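Local coordinates for hemolysin activator protein CdiB (PDB 6WIL) that probably secretes its partner contact-dependent growth inhibition toxin across the outer membrane, as the two-partner-secretion transporter of the Omp85 group, at residues H329-Y334 and L363-R368; Y334-H339 and S379-R384; Y338-Q343 and R356-W361; A414-A419 and Q443-I448. All coordinates share one frame; numbering follows the deposited sequence.

Contact 1 (H329-Y334 and L363-R368); sequences HKTSVY and LGVQHR
Strands 329-334 and 363-368 run antiparallel, their axes 4.6 Å apart at closest and their N-to-C directions at 166°. K330 with R368, S332 with Q366 and Y334 with G364 are the hydrogen-bonded pairs, each closed by two backbone bonds; in the first of them R368 N reaches K330 O at 2.8 Å. T331 with H367 and V333 with V365 are the non-hydrogen-bonded pairs between them.

At the Y334-G364 pair the tyrosine ring folds across onto the neighbouring strand. CG sits between the backbone N and the carbonyl carbon (chi1 64°), and G364 CA lies over one ring face, 3.8 Å from the centroid, in a CH-pi contact displaced toward the rim. Such aromatic-over-glycine pairs between adjacent strands, the mortise-and-tenon joint, are known from outer-membrane beta-barrels, and this hairpin, 329-346 with 349-371, belongs to the 16-stranded barrel here.

Next to it Q366 CG packs on S332 OG, while Q366 NE2 gives that hydroxyl a weak bond of 3.3 Å. K330 and R368 lie side by side, pointing the same way, the arginine bent at chi3; despite like charges K330 NZ lies 4.9 Å from R368 NH1, and E179 and Q31 take up the lysine end.

On the other face T331 OG1 meets H367 ND1 at the edge of the imidazole, 2.7 Å away in a hydrogen bond. The H329 ring, bonded to S324 and S326, comes rim to rim with H367, the planes 21° apart. Further along, V333 CG1 approaches V365 CB to 4.3 Å.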
# COMPACT_ATOMS: atom_id res chain seq x y z
N HIS A 329 11.37 4.17 -2.80
CA HIS A 329 10.04 4.32 -3.37
C HIS A 329 9.59 3.02 -4.01
O HIS A 329 10.40 2.17 -4.38
CB HIS A 329 10.00 5.47 -4.38
CG HIS A 329 10.31 5.06 -5.79
ND1 HIS A 329 11.60 4.92 -6.25
CD2 HIS A 329 9.50 4.79 -6.83
CE1 HIS A 329 11.57 4.56 -7.53
NE2 HIS A 329 10.30 4.48 -7.90
N LYS A 330 8.27 2.89 -4.15
CA LYS A 330 7.64 1.76 -4.82
C LYS A 330 6.37 2.25 -5.50
O LYS A 330 5.52 2.86 -4.84
CB LYS A 330 7.33 0.64 -3.83
CG LYS A 330 6.77 -0.63 -4.45
CD LYS A 330 6.85 -1.78 -3.46
CE LYS A 330 6.00 -2.96 -3.90
NZ LYS A 330 6.14 -4.12 -2.98
N THR A 331 6.26 2.01 -6.80
CA THR A 331 5.14 2.48 -7.61
C THR A 331 4.53 1.32 -8.38
O THR A 331 5.26 0.50 -8.95
CB THR A 331 5.57 3.58 -8.59
OG1 THR A 331 6.17 4.67 -7.88
CG2 THR A 331 4.37 4.10 -9.38
N SER A 332 3.21 1.26 -8.42
CA SER A 332 2.54 0.18 -9.13
C SER A 332 1.23 0.68 -9.74
O SER A 332 0.62 1.63 -9.24
CB SER A 332 2.28 -1.02 -8.20
OG SER A 332 1.81 -0.58 -6.94
N VAL A 333 0.84 0.04 -10.83
CA VAL A 333 -0.46 0.27 -11.46
C VAL A 333 -1.31 -0.97 -11.21
O VAL A 333 -0.80 -2.09 -11.12
CB VAL A 333 -0.34 0.56 -12.97
CG1 VAL A 333 0.39 1.87 -13.19
CG2 VAL A 333 0.37 -0.57 -13.69
N TYR A 334 -2.62 -0.77 -11.09
CA TYR A 334 -3.51 -1.88 -10.81
C TYR A 334 -4.80 -1.76 -11.61
O TYR A 334 -5.14 -0.69 -12.13
CB TYR A 334 -3.84 -1.99 -9.31
CG TYR A 334 -4.61 -0.83 -8.74
CD1 TYR A 334 -3.94 0.28 -8.23
CD2 TYR A 334 -6.00 -0.84 -8.69
CE1 TYR A 334 -4.63 1.35 -7.70
CE2 TYR A 334 -6.70 0.23 -8.16
CZ TYR A 334 -6.01 1.32 -7.67
OH TYR A 334 -6.69 2.39 -7.14
N LEU A 363 -9.27 1.29 -12.54
CA LEU A 363 -7.89 1.47 -12.95
C LEU A 363 -7.26 2.48 -12.02
O LEU A 363 -7.87 3.50 -11.69
CB LEU A 363 -7.79 1.95 -14.41
CG LEU A 363 -7.96 0.87 -15.49
CD1 LEU A 363 -7.89 1.49 -16.88
CD2 LEU A 363 -6.91 -0.22 -15.32
N GLY A 364 -6.04 2.19 -11.57
CA GLY A 364 -5.41 3.10 -10.63
C GLY A 364 -3.92 2.92 -10.56
O GLY A 364 -3.34 2.03 -11.19
N VAL A 365 -3.30 3.78 -9.77
CA VAL A 365 -1.86 3.77 -9.53
C VAL A 365 -1.64 4.08 -8.06
O VAL A 365 -2.34 4.92 -7.48
CB VAL A 365 -1.13 4.79 -10.43
CG1 VAL A 365 -1.78 6.15 -10.34
CG2 VAL A 365 0.35 4.88 -10.06
N GLN A 366 -0.70 3.38 -7.45
CA GLN A 366 -0.33 3.64 -6.06
C GLN A 366 1.17 3.82 -5.97
O GLN A 366 1.94 3.26 -6.75
CB GLN A 366 -0.81 2.52 -5.13
CG GLN A 366 -0.56 1.11 -5.65
CD GLN A 366 -1.21 0.05 -4.77
OE1 GLN A 366 -2.06 0.35 -3.93
NE2 GLN A 366 -0.81 -1.20 -4.97
N HIS A 367 1.58 4.63 -4.99
CA HIS A 367 2.96 5.01 -4.79
C HIS A 367 3.25 5.02 -3.30
O HIS A 367 2.39 5.40 -2.50
CB HIS A 367 3.24 6.40 -5.40
CG HIS A 367 4.65 6.87 -5.21
ND1 HIS A 367 5.66 6.58 -6.10
CD2 HIS A 367 5.22 7.61 -4.23
CE1 HIS A 367 6.79 7.12 -5.68
NE2 HIS A 367 6.55 7.75 -4.54
N ARG A 368 4.45 4.59 -2.94
CA ARG A 368 4.94 4.70 -1.58
C ARG A 368 6.33 5.32 -1.64
O ARG A 368 7.12 5.00 -2.53
CB ARG A 368 4.98 3.34 -0.86
CG ARG A 368 5.01 3.46 0.66
CD ARG A 368 5.20 2.12 1.36
NE ARG A 368 4.17 1.15 1.02
CZ ARG A 368 4.39 0.05 0.31
NH1 ARG A 368 5.61 -0.23 -0.13
NH2 ARG A 368 3.39 -0.79 0.04

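Contact 2 (Y334-H339 and S379-R384); sequences YGKLYH and SIDYRR
D381 OD2 draws two side chains from strand 334-339. Y334 OH donates to it over 3.0 Å, arriving on the anti lone pair, away from OD1, and OD2 lies at the edge of the tyrosine ring, near its plane. The tyrosine and the aspartate cross at about a right angle, with ring and carboxylate planes 25° apart. K336 NZ comes obliquely to the same oxygen, 3.8 Å from OD2, a long salt bridge. The other oxygen, OD1, accepts from N362 ND2, so both ends of this buried carboxylate have partners; the nearby ammonium would be expected to favour its charged form.

One step further along, Y338 lays its hydroxyl against the aliphatic part of R383, with OH 3.2 Å from CD. A chi2 of -112° places R383 CD beside that hydroxyl; the chain bends again at chi3, and its guanidinium forms a salt bridge with D453.

These are contacts between next-but-one strands of the barrel. The axes of the two segments, 9.0 Å apart at closest, run in roughly the same direction, and strand 349-371 lies between them, bonded to both. Strand 308-326 borders the first segment and strand 414-429 the second.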
# COMPACT_ATOMS: atom_id res chain seq x y z
N TYR A 334 -2.62 -0.77 -11.09
CA TYR A 334 -3.51 -1.88 -10.81
C TYR A 334 -4.80 -1.76 -11.61
O TYR A 334 -5.14 -0.69 -12.13
CB TYR A 334 -3.84 -1.99 -9.31
CG TYR A 334 -4.61 -0.83 -8.74
CD1 TYR A 334 -3.94 0.28 -8.23
CD2 TYR A 334 -6.00 -0.84 -8.69
CE1 TYR A 334 -4.63 1.35 -7.70
CE2 TYR A 334 -6.70 0.23 -8.16
CZ TYR A 334 -6.01 1.32 -7.67
OH TYR A 334 -6.69 2.39 -7.14
N GLY A 335 -5.51 -2.88 -11.70
CA GLY A 335 -6.84 -2.93 -12.27
C GLY A 335 -7.74 -3.83 -11.45
O GLY A 335 -7.32 -4.91 -11.03
N LYS A 336 -8.98 -3.41 -11.21
CA LYS A 336 -9.95 -4.19 -10.45
C LYS A 336 -11.15 -4.53 -11.32
O LYS A 336 -11.57 -3.72 -12.16
CB LYS A 336 -10.44 -3.45 -9.20
CG LYS A 336 -9.39 -3.15 -8.16
CD LYS A 336 -10.00 -2.37 -7.01
CE LYS A 336 -8.92 -1.78 -6.10
NZ LYS A 336 -9.35 -0.45 -5.57
N LEU A 337 -11.71 -5.72 -11.12
CA LEU A 337 -13.01 -6.10 -11.64
C LEU A 337 -13.92 -6.40 -10.47
O LEU A 337 -13.53 -7.13 -9.55
CB LEU A 337 -12.91 -7.32 -12.56
CG LEU A 337 -12.21 -7.13 -13.90
CD1 LEU A 337 -12.44 -8.34 -14.79
CD2 LEU A 337 -12.70 -5.87 -14.58
N TYR A 338 -15.13 -5.83 -10.48
CA TYR A 338 -16.05 -6.00 -9.37
C TYR A 338 -17.46 -6.27 -9.88
O TYR A 338 -17.85 -5.80 -10.95
CB TYR A 338 -16.06 -4.77 -8.44
CG TYR A 338 -16.69 -3.53 -9.02
CD1 TYR A 338 -18.07 -3.31 -8.93
CD2 TYR A 338 -15.92 -2.56 -9.65
CE1 TYR A 338 -18.65 -2.18 -9.46
CE2 TYR A 338 -16.49 -1.42 -10.18
CZ TYR A 338 -17.86 -1.23 -10.08
OH TYR A 338 -18.43 -0.10 -10.61
N HIS A 339 -18.21 -7.03 -9.08
CA HIS A 339 -19.63 -7.27 -9.31
C HIS A 339 -20.36 -7.18 -7.98
O HIS A 339 -19.92 -7.78 -6.99
CB HIS A 339 -19.88 -8.64 -9.95
CG HIS A 339 -21.33 -9.03 -10.01
ND1 HIS A 339 -21.95 -9.72 -8.99
CD2 HIS A 339 -22.27 -8.81 -10.95
CE1 HIS A 339 -23.22 -9.91 -9.31
NE2 HIS A 339 -23.44 -9.37 -10.49
N SER A 379 -2.84 6.72 -3.38
CA SER A 379 -3.33 6.13 -4.62
C SER A 379 -4.34 7.07 -5.25
O SER A 379 -4.90 7.96 -4.59
CB SER A 379 -3.96 4.76 -4.38
OG SER A 379 -4.98 4.83 -3.40
N ILE A 380 -4.55 6.88 -6.55
CA ILE A 380 -5.63 7.53 -7.28
C ILE A 380 -6.30 6.46 -8.13
O ILE A 380 -5.63 5.65 -8.77
CB ILE A 380 -5.13 8.70 -8.15
CG1 ILE A 380 -4.19 9.60 -7.35
CG2 ILE A 380 -6.31 9.52 -8.66
CD1 ILE A 380 -3.23 10.39 -8.19
N ASP A 381 -7.63 6.47 -8.14
CA ASP A 381 -8.42 5.40 -8.73
C ASP A 381 -9.47 5.98 -9.66
O ASP A 381 -10.09 7.01 -9.35
CB ASP A 381 -9.08 4.55 -7.62
CG ASP A 381 -9.94 3.42 -8.16
OD1 ASP A 381 -11.11 3.68 -8.52
OD2 ASP A 381 -9.45 2.28 -8.22
N TYR A 382 -9.65 5.33 -10.81
CA TYR A 382 -10.71 5.67 -11.76
C TYR A 382 -11.66 4.48 -11.84
O TYR A 382 -11.23 3.36 -12.13
CB TYR A 382 -10.14 5.99 -13.14
CG TYR A 382 -11.19 6.39 -14.15
CD1 TYR A 382 -11.66 7.70 -14.21
CD2 TYR A 382 -11.70 5.47 -15.06
CE1 TYR A 382 -12.62 8.08 -15.14
CE2 TYR A 382 -12.66 5.84 -15.99
CZ TYR A 382 -13.11 7.14 -16.02
OH TYR A 382 -14.07 7.51 -16.94
N ARG A 383 -12.94 4.73 -11.58
CA ARG A 383 -13.94 3.67 -11.56
C ARG A 383 -15.01 3.94 -12.60
O ARG A 383 -15.37 5.10 -12.85
CB ARG A 383 -14.57 3.55 -10.16
CG ARG A 383 -15.38 2.28 -9.97
CD ARG A 383 -16.85 2.59 -9.82
NE ARG A 383 -17.25 2.78 -8.43
CZ ARG A 383 -18.46 3.15 -8.05
NH1 ARG A 383 -19.40 3.39 -8.96
NH2 ARG A 383 -18.74 3.29 -6.76
N ARG A 384 -15.50 2.87 -13.22
CA ARG A 384 -16.60 2.91 -14.17
C ARG A 384 -17.48 1.70 -13.92
O ARG A 384 -16.97 0.58 -13.85
CB ARG A 384 -16.08 2.91 -15.61
CG ARG A 384 -15.73 4.28 -16.15
CD ARG A 384 -16.88 4.87 -16.93
NE ARG A 384 -17.29 3.98 -18.01
CZ ARG A 384 -16.71 3.94 -19.21
NH1 ARG A 384 -15.69 4.74 -19.48
NH2 ARG A 384 -17.16 3.09 -20.13

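Contact 3 (Y338-Q343 and R356-W361); sequences YHKESQ and RKTSGW
Y338 and G360 make the tight end of this contact. The tyrosine ring lies flat on the glycine backbone: G360 N sits over the centre of one face, 3.5 Å above the plane, and G360 CA adds a CH-pi contact 3.9 Å from the centroid. CG of Y338 takes the place between the backbone N and the carbonyl carbon (chi1 70°), on the side of the sheet where G360 has no side chain.

Backbone bonds tie the strands closely as well. K340 N reaches T358 O at 2.7 Å and almost straight, 175° at the hydrogen, and T358 N returns the bond to K340 O. T358 OG1 then packs on K340 CB at 3.3 Å.

The two segments belong to the antiparallel hairpin 329-346 and 349-371 of the outer-membrane barrel, in the part farther from the POTRA domains, where 338-343 leads outward and 356-361 returns. Packing is looser on the face of H339, E341, K357 and S359. E341 and K357 lie side by side, pointing the same way, and touch mainly through the stem of the lysine: E341 OE2 is 3.3 Å from K357 CE. The charged atoms stay beyond salt-bridge range, OE2 and NZ being 4.1 Å apart, and K357 is exposed.

On the tyrosine's face, toward the end of the pairing, S342 N and R356 O hold a bond of 2.7 Å. S342 OG lies at the edge of the R356 guanidinium, 4.2 Å from NH1, a loose approach; that NH1 forms a salt bridge with D5 near the N-terminus.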
# COMPACT_ATOMS: atom_id res chain seq x y z
N TYR A 338 -15.13 -5.83 -10.48
CA TYR A 338 -16.05 -6.00 -9.37
C TYR A 338 -17.46 -6.27 -9.88
O TYR A 338 -17.85 -5.80 -10.95
CB TYR A 338 -16.06 -4.77 -8.44
CG TYR A 338 -16.69 -3.53 -9.02
CD1 TYR A 338 -18.07 -3.31 -8.93
CD2 TYR A 338 -15.92 -2.56 -9.65
CE1 TYR A 338 -18.65 -2.18 -9.46
CE2 TYR A 338 -16.49 -1.42 -10.18
CZ TYR A 338 -17.86 -1.23 -10.08
OH TYR A 338 -18.43 -0.10 -10.61
N HIS A 339 -18.21 -7.03 -9.08
CA HIS A 339 -19.63 -7.27 -9.31
C HIS A 339 -20.36 -7.18 -7.98
O HIS A 339 -19.92 -7.78 -6.99
CB HIS A 339 -19.88 -8.64 -9.95
CG HIS A 339 -21.33 -9.03 -10.01
ND1 HIS A 339 -21.95 -9.72 -8.99
CD2 HIS A 339 -22.27 -8.81 -10.95
CE1 HIS A 339 -23.22 -9.91 -9.31
NE2 HIS A 339 -23.44 -9.37 -10.49
N LYS A 340 -21.45 -6.42 -7.95
CA LYS A 340 -22.26 -6.23 -6.75
C LYS A 340 -23.69 -6.65 -7.01
O LYS A 340 -24.21 -6.49 -8.12
CB LYS A 340 -22.25 -4.77 -6.29
CG LYS A 340 -21.29 -4.46 -5.16
CD LYS A 340 -21.83 -3.34 -4.27
CE LYS A 340 -22.99 -3.82 -3.40
NZ LYS A 340 -23.50 -2.75 -2.50
N GLU A 341 -24.34 -7.17 -5.98
CA GLU A 341 -25.74 -7.55 -6.05
C GLU A 341 -26.38 -7.31 -4.69
O GLU A 341 -25.79 -7.64 -3.66
CB GLU A 341 -25.90 -9.01 -6.47
CG GLU A 341 -27.33 -9.41 -6.78
CD GLU A 341 -27.41 -10.54 -7.78
OE1 GLU A 341 -26.44 -10.72 -8.54
OE2 GLU A 341 -28.44 -11.24 -7.80
N SER A 342 -27.56 -6.70 -4.70
CA SER A 342 -28.22 -6.29 -3.47
C SER A 342 -29.72 -6.42 -3.63
O SER A 342 -30.27 -6.06 -4.68
CB SER A 342 -27.85 -4.85 -3.10
OG SER A 342 -28.65 -4.37 -2.04
N GLN A 343 -30.38 -6.92 -2.59
CA GLN A 343 -31.84 -7.00 -2.56
C GLN A 343 -32.33 -6.70 -1.16
O GLN A 343 -31.65 -6.99 -0.17
CB GLN A 343 -32.34 -8.37 -3.03
CG GLN A 343 -31.80 -9.54 -2.25
CD GLN A 343 -32.16 -10.86 -2.89
OE1 GLN A 343 -32.68 -10.90 -4.00
NE2 GLN A 343 -31.88 -11.95 -2.19
N ARG A 356 -30.63 -4.59 -6.97
CA ARG A 356 -29.59 -3.90 -7.71
C ARG A 356 -28.43 -4.85 -8.00
O ARG A 356 -27.81 -5.37 -7.07
CB ARG A 356 -29.10 -2.67 -6.94
CG ARG A 356 -30.10 -1.53 -6.94
CD ARG A 356 -29.75 -0.45 -5.93
NE ARG A 356 -29.92 -0.90 -4.55
CZ ARG A 356 -30.28 -0.10 -3.54
NH1 ARG A 356 -30.41 -0.59 -2.32
NH2 ARG A 356 -30.51 1.18 -3.77
N LYS A 357 -28.16 -5.07 -9.28
CA LYS A 357 -26.93 -5.71 -9.73
C LYS A 357 -26.08 -4.66 -10.44
O LYS A 357 -26.56 -3.98 -11.35
CB LYS A 357 -27.21 -6.88 -10.68
CG LYS A 357 -28.06 -7.99 -10.10
CD LYS A 357 -28.11 -9.16 -11.08
CE LYS A 357 -29.25 -10.12 -10.77
NZ LYS A 357 -29.33 -11.22 -11.77
N THR A 358 -24.82 -4.52 -10.02
CA THR A 358 -23.89 -3.62 -10.68
C THR A 358 -22.57 -4.34 -10.92
O THR A 358 -22.24 -5.33 -10.26
CB THR A 358 -23.64 -2.34 -9.86
OG1 THR A 358 -22.84 -2.64 -8.71
CG2 THR A 358 -24.96 -1.71 -9.41
N SER A 359 -21.81 -3.82 -11.88
CA SER A 359 -20.50 -4.36 -12.20
C SER A 359 -19.69 -3.27 -12.88
O SER A 359 -20.23 -2.30 -13.41
CB SER A 359 -20.60 -5.59 -13.11
OG SER A 359 -20.84 -5.21 -14.45
N GLY A 360 -18.37 -3.44 -12.86
CA GLY A 360 -17.50 -2.46 -13.48
C GLY A 360 -16.04 -2.80 -13.28
O GLY A 360 -15.69 -3.91 -12.90
N TRP A 361 -15.19 -1.81 -13.54
CA TRP A 361 -13.76 -1.99 -13.42
C TRP A 361 -13.12 -0.75 -12.81
O TRP A 361 -13.66 0.36 -12.90
CB TRP A 361 -13.11 -2.30 -14.77
CG TRP A 361 -13.55 -1.42 -15.89
CD1 TRP A 361 -14.58 -1.65 -16.76
CD2 TRP A 361 -12.98 -0.16 -16.28
NE1 TRP A 361 -14.69 -0.61 -17.66
CE2 TRP A 361 -13.71 0.31 -17.38
CE3 TRP A 361 -11.92 0.60 -15.80
CZ2 TRP A 361 -13.42 1.52 -18.01
CZ3 TRP A 361 -11.63 1.80 -16.42
CH2 TRP A 361 -12.37 2.25 -17.52

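Contact 4 (A414-A419 and Q443-I448); sequences APLWSA and QYAPKI. With C8E ((hydroxyethyloxy)tri(ethyloxy)octane), chain D.
L416 CD1 rests on the extended chain of Q443, 3.6 Å from its CG, and on A445 CB. L449 touches both the leucine and the glutamine. On the opposite face W417 and Y444 cross obliquely: W417 CD1 comes to 3.9 Å from Y444 CD2, at the edge of the tyrosine ring.

Beside these two side chains runs the alkyl tail of the detergent C8E. Its C1 stands over one face of the W417 indole, 3.7 Å above the plane and toward the rim. C4 meets A419 CB at 3.7 Å, and C6 reaches Y444 CB. Y382 of the preceding strand meets the indole edge-to-face. Beyond Y444 the second segment leaves the sheet, and P446 CG packs on P415 CG at 4.3 Å.

The polar part starts with the backbone. W417 and Y444 form the hydrogen-bonded pair of the antiparallel hairpin 414-429 and 432-444, each N giving a bond of 3.0 Å to the other's O. Past it a water stands where the strands part, donating to P415 O at 2.8 Å; its link to K447 N is too short to be taken at face value. The Q443 amide lies beside L416, and its NE2 donates to the backbone oxygens of D453 and D475.

Detergent tail on tryptophan, alanine and tyrosine is consistent with a lipid-facing outer surface in the membrane, while the leucine-glutamine side, with its buried amide, probably faces the barrel interior.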
# COMPACT_ATOMS: atom_id res chain seq x y z
N ALA A 414 -20.87 5.46 -15.36
CA ALA A 414 -20.78 6.34 -14.20
C ALA A 414 -19.33 6.44 -13.76
O ALA A 414 -18.82 5.52 -13.11
CB ALA A 414 -21.66 5.82 -13.06
N PRO A 415 -18.61 7.53 -14.09
CA PRO A 415 -17.20 7.62 -13.72
C PRO A 415 -16.99 8.21 -12.34
O PRO A 415 -17.56 9.25 -12.00
CB PRO A 415 -16.62 8.53 -14.81
CG PRO A 415 -17.76 9.45 -15.14
CD PRO A 415 -19.04 8.67 -14.92
N LEU A 416 -16.17 7.56 -11.52
CA LEU A 416 -15.85 8.02 -10.18
C LEU A 416 -14.35 8.13 -10.02
O LEU A 416 -13.62 7.19 -10.36
CB LEU A 416 -16.43 7.09 -9.12
CG LEU A 416 -16.36 7.65 -7.70
CD1 LEU A 416 -17.24 8.88 -7.59
CD2 LEU A 416 -16.75 6.61 -6.66
N TRP A 417 -13.89 9.27 -9.52
CA TRP A 417 -12.48 9.48 -9.21
C TRP A 417 -12.29 9.35 -7.70
O TRP A 417 -13.00 9.99 -6.92
CB TRP A 417 -12.02 10.86 -9.69
CG TRP A 417 -11.86 10.94 -11.16
CD1 TRP A 417 -12.83 11.27 -12.07
CD2 TRP A 417 -10.67 10.69 -11.91
NE1 TRP A 417 -12.31 11.24 -13.34
CE2 TRP A 417 -10.98 10.89 -13.27
CE3 TRP A 417 -9.37 10.32 -11.56
CZ2 TRP A 417 -10.04 10.73 -14.28
CZ3 TRP A 417 -8.43 10.16 -12.57
CH2 TRP A 417 -8.77 10.36 -13.91
N SER A 418 -11.33 8.52 -7.31
CA SER A 418 -11.01 8.32 -5.91
C SER A 418 -9.52 8.54 -5.69
O SER A 418 -8.70 8.24 -6.56
CB SER A 418 -11.41 6.92 -5.44
OG SER A 418 -12.82 6.79 -5.39
N ALA A 419 -9.18 9.06 -4.52
CA ALA A 419 -7.80 9.36 -4.21
C ALA A 419 -7.55 9.12 -2.73
O ALA A 419 -8.48 9.19 -1.91
CB ALA A 419 -7.43 10.79 -4.59
N GLN A 443 -12.96 12.11 -3.10
CA GLN A 443 -13.80 11.57 -4.15
C GLN A 443 -14.37 12.71 -4.98
O GLN A 443 -14.83 13.71 -4.43
CB GLN A 443 -14.94 10.72 -3.57
CG GLN A 443 -16.05 10.41 -4.54
CD GLN A 443 -17.10 9.51 -3.93
OE1 GLN A 443 -16.78 8.53 -3.27
NE2 GLN A 443 -18.37 9.86 -4.14
N TYR A 444 -14.32 12.56 -6.30
CA TYR A 444 -14.87 13.54 -7.24
C TYR A 444 -15.71 12.82 -8.27
O TYR A 444 -15.22 11.92 -8.96
CB TYR A 444 -13.76 14.34 -7.92
CG TYR A 444 -14.23 15.10 -9.14
CD1 TYR A 444 -14.95 16.29 -9.01
CD2 TYR A 444 -13.97 14.63 -10.42
CE1 TYR A 444 -15.39 16.98 -10.12
CE2 TYR A 444 -14.40 15.32 -11.53
CZ TYR A 444 -15.11 16.49 -11.38
OH TYR A 444 -15.54 17.17 -12.50
N ALA A 445 -16.98 13.22 -8.40
CA ALA A 445 -17.91 12.62 -9.34
C ALA A 445 -18.35 13.65 -10.37
O ALA A 445 -19.01 14.64 -10.01
CB ALA A 445 -19.14 12.07 -8.61
N PRO A 446 -18.00 13.48 -11.65
CA PRO A 446 -18.50 14.42 -12.67
C PRO A 446 -20.01 14.38 -12.84
O PRO A 446 -20.61 15.42 -13.14
CB PRO A 446 -17.78 13.98 -13.95
CG PRO A 446 -16.57 13.24 -13.47
CD PRO A 446 -16.99 12.56 -12.20
N LYS A 447 -20.64 13.22 -12.67
CA LYS A 447 -22.07 13.07 -12.89
C LYS A 447 -22.78 12.76 -11.58
O LYS A 447 -22.17 12.60 -10.53
CB LYS A 447 -22.35 11.97 -13.93
CG LYS A 447 -21.57 12.15 -15.22
CD LYS A 447 -21.69 13.57 -15.74
CE LYS A 447 -20.91 13.78 -17.02
NZ LYS A 447 -19.67 14.60 -16.85
N ILE A 448 -24.11 12.70 -11.67
CA ILE A 448 -24.93 12.37 -10.51
C ILE A 448 -24.66 10.94 -10.08
O ILE A 448 -24.53 10.03 -10.91
CB ILE A 448 -26.42 12.58 -10.84
CG1 ILE A 448 -26.69 14.04 -11.22
CG2 ILE A 448 -27.30 12.15 -9.67
CD1 ILE A 448 -26.13 15.03 -10.23
C1 C8E D . -7.77 13.71 -10.76
C2 C8E D . -8.78 13.50 -9.64
C3 C8E D . -8.16 12.67 -8.51
C4 C8E D . -9.17 12.51 -7.38
C5 C8E D . -9.37 13.86 -6.69
C6 C8E D . -10.53 13.73 -5.70
C7 C8E D . -10.29 14.68 -4.53
C8 C8E D . -11.01 16.01 -4.79
O9 C8E D . -11.95 16.21 -3.77
C10 C8E D . -12.70 17.39 -3.89
C11 C8E D . -13.86 17.35 -2.89
O12 C8E D . -13.93 18.58 -2.22
C13 C8E D . -15.10 18.75 -1.47
C14 C8E D . -15.10 20.13 -0.81
O15 C8E D . -13.78 20.59 -0.65
C16 C8E D . -13.68 21.79 0.06
C17 C8E D . -12.27 21.95 0.62
O18 C8E D . -11.34 22.11 -0.42
C19 C8E D . -10.09 22.58 0.00
C20 C8E D . -9.00 21.58 -0.38
O21 C8E D . -9.03 21.34 -1.76
O HOH W 1 -19.75 11.03 -12.00

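In the fold
All four contacts lie in one closed antiparallel barrel. Contacts 1 and 3 are two reaches of the same hairpin, their centres about 25 Å apart, with contact 3 nested inside contact 1 along the chain. Contact 2 spans the strand between its segments; it shares Y334 with contact 1 and Y338 with contact 3, centres about 12 and 14 Å away. Its second strand continues the sheet through probable hydrogen bonds, L363 O to Y382 N at 2.7 Å and R383 N to L416 O at 2.8 Å, the latter leading into contact 4. Bound C8E, about 4 Å from the side chain of I380 and about 9 Å from that of V365, is consistent with that face being the outer one.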